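Local structure of DNA mismatch repair protein MutL (Aquifex aeolicus, 6LZI) at residues A[189-194]-A[201-206]. The protein probably takes part in DNA mismatch repair, its Bergerat-fold ATPase region binding ADP in the nucleotide pocket. Sequence-based numbering, arbitrary orientation.
Sequences LKLKKS and EEVFQT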
# COMPACT_ATOMS: atom_id res chain seq x y z
N LEU A 189 -3.59 -11.91 -2.61
CA LEU A 189 -2.91 -11.11 -3.64
C LEU A 189 -1.45 -11.52 -3.59
O LEU A 189 -0.90 -11.65 -2.50
CB LEU A 189 -3.13 -9.60 -3.41
CG LEU A 189 -2.51 -8.42 -4.17
CD1 LEU A 189 -1.05 -8.22 -3.83
CD2 LEU A 189 -2.71 -8.53 -5.67
N LYS A 190 -0.85 -11.79 -4.75
CA LYS A 190 0.57 -12.12 -4.79
C LYS A 190 1.09 -11.49 -6.06
O LYS A 190 0.65 -11.89 -7.14
CB LYS A 190 0.88 -13.62 -4.85
CG LYS A 190 0.28 -14.44 -3.83
CD LYS A 190 -1.23 -14.66 -4.01
CE LYS A 190 -1.65 -15.23 -5.35
NZ LYS A 190 -3.03 -14.74 -5.64
N LEU A 191 1.95 -10.50 -5.92
CA LEU A 191 2.56 -9.82 -7.06
C LEU A 191 4.07 -9.90 -6.95
O LEU A 191 4.63 -9.39 -5.99
CB LEU A 191 2.11 -8.36 -7.09
CG LEU A 191 0.60 -8.38 -7.35
CD1 LEU A 191 0.06 -7.02 -7.07
CD2 LEU A 191 0.34 -8.78 -8.80
N LYS A 192 4.74 -10.52 -7.94
CA LYS A 192 6.19 -10.56 -7.94
C LYS A 192 6.74 -9.39 -8.73
O LYS A 192 6.04 -8.74 -9.51
CB LYS A 192 6.67 -11.88 -8.52
CG LYS A 192 5.93 -12.96 -7.70
CD LYS A 192 6.63 -13.25 -6.44
CE LYS A 192 6.44 -14.74 -6.10
NZ LYS A 192 6.75 -15.00 -4.67
N LYS A 193 8.01 -9.13 -8.46
CA LYS A 193 8.77 -8.08 -9.15
C LYS A 193 8.66 -8.22 -10.67
O LYS A 193 8.76 -9.34 -11.23
CB LYS A 193 10.22 -8.22 -8.68
CG LYS A 193 11.22 -7.24 -9.35
CD LYS A 193 12.69 -7.62 -8.97
CE LYS A 193 13.76 -6.70 -9.63
NZ LYS A 193 13.21 -5.81 -10.72
N SER A 194 8.46 -7.09 -11.39
CA SER A 194 8.34 -7.16 -12.85
C SER A 194 8.41 -5.77 -13.45
O SER A 194 8.66 -4.78 -12.75
CB SER A 194 7.05 -7.87 -13.27
OG SER A 194 5.97 -7.01 -12.96
N GLU A 201 -0.66 -5.52 -15.73
CA GLU A 201 -1.45 -6.59 -16.30
C GLU A 201 -1.76 -7.66 -15.25
O GLU A 201 -2.87 -8.21 -15.24
CB GLU A 201 -0.74 -7.11 -17.52
CG GLU A 201 -0.82 -6.05 -18.60
CD GLU A 201 -0.12 -6.39 -19.88
OE1 GLU A 201 -0.35 -5.67 -20.85
OE2 GLU A 201 0.61 -7.40 -19.93
N GLU A 202 -0.79 -7.95 -14.38
CA GLU A 202 -1.04 -8.89 -13.28
C GLU A 202 -2.14 -8.35 -12.37
O GLU A 202 -3.04 -9.11 -11.97
CB GLU A 202 0.25 -9.14 -12.49
CG GLU A 202 1.33 -9.89 -13.24
CD GLU A 202 0.87 -11.25 -13.78
OE1 GLU A 202 0.23 -12.05 -13.04
OE2 GLU A 202 1.14 -11.49 -14.96
N VAL A 203 -2.08 -7.04 -12.04
CA VAL A 203 -3.05 -6.43 -11.11
C VAL A 203 -4.45 -6.51 -11.68
O VAL A 203 -5.40 -6.87 -10.98
CB VAL A 203 -2.66 -4.97 -10.80
CG1 VAL A 203 -3.91 -4.14 -10.11
CG2 VAL A 203 -1.44 -4.90 -9.90
N PHE A 204 -4.62 -6.12 -12.94
CA PHE A 204 -5.97 -6.03 -13.50
C PHE A 204 -6.40 -7.27 -14.28
O PHE A 204 -7.53 -7.29 -14.78
CB PHE A 204 -6.09 -4.77 -14.35
CG PHE A 204 -6.04 -3.52 -13.51
CD1 PHE A 204 -7.11 -3.18 -12.67
CD2 PHE A 204 -4.88 -2.80 -13.45
CE1 PHE A 204 -7.01 -2.06 -11.84
CE2 PHE A 204 -4.73 -1.71 -12.65
CZ PHE A 204 -5.82 -1.30 -11.80
N GLN A 205 -5.53 -8.28 -14.39
CA GLN A 205 -5.81 -9.54 -15.06
C GLN A 205 -6.32 -9.34 -16.49
O GLN A 205 -7.32 -9.92 -16.92
CB GLN A 205 -6.80 -10.38 -14.22
CG GLN A 205 -6.30 -10.56 -12.80
CD GLN A 205 -6.76 -11.85 -12.18
OE1 GLN A 205 -7.80 -12.40 -12.55
NE2 GLN A 205 -5.97 -12.36 -11.25
N THR A 206 -5.61 -8.51 -17.25
CA THR A 206 -5.99 -8.28 -18.62
C THR A 206 -4.75 -7.80 -19.35
O THR A 206 -3.80 -7.31 -18.73
CB THR A 206 -7.12 -7.26 -18.71
OG1 THR A 206 -7.53 -7.14 -20.07
CG2 THR A 206 -6.64 -5.92 -18.15
O HOH W 1 0.74 -12.06 -10.31
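E202 OE1 accepts a hydrogen bond of 2.8 Å from a water, which gives its other proton to the backbone oxygen of K190, 3.2 Å from K190 O to the water. This bridge joins the last turn of helix 196-204 to the edge strand 186-191 of the eight-stranded sheet, with no direct hydrogen bond between the two segments. The bend of E202 at its second torsion (chi2 -57°) turns the carboxylate so that OE1 faces the water, which spans the gap to K190 O. Beside this bridge the contact is apolar. L191, with CG anti to its carbonyl carbon (chi1 -66°), divides its two methyls between neighbouring helix residues: CD2 lies against E202 CB at 3.7 Å, the two side chains running past each other in opposite directions, while CD1 meets V203 CG2 at 3.8 Å, those side chains crossing at about a right angle. Helix 156-173 packs on the same residues, A171 against L191 and L172 against V203. R199, from the same helix as E202, packs on L191 and hydrogen-bonds to K192 O. The contact is consistent with a junction between the nucleotide-binding sheet and the S5-clan family region: direct touching is through carbon atoms, and one water makes the polar link at an exposed carboxylate.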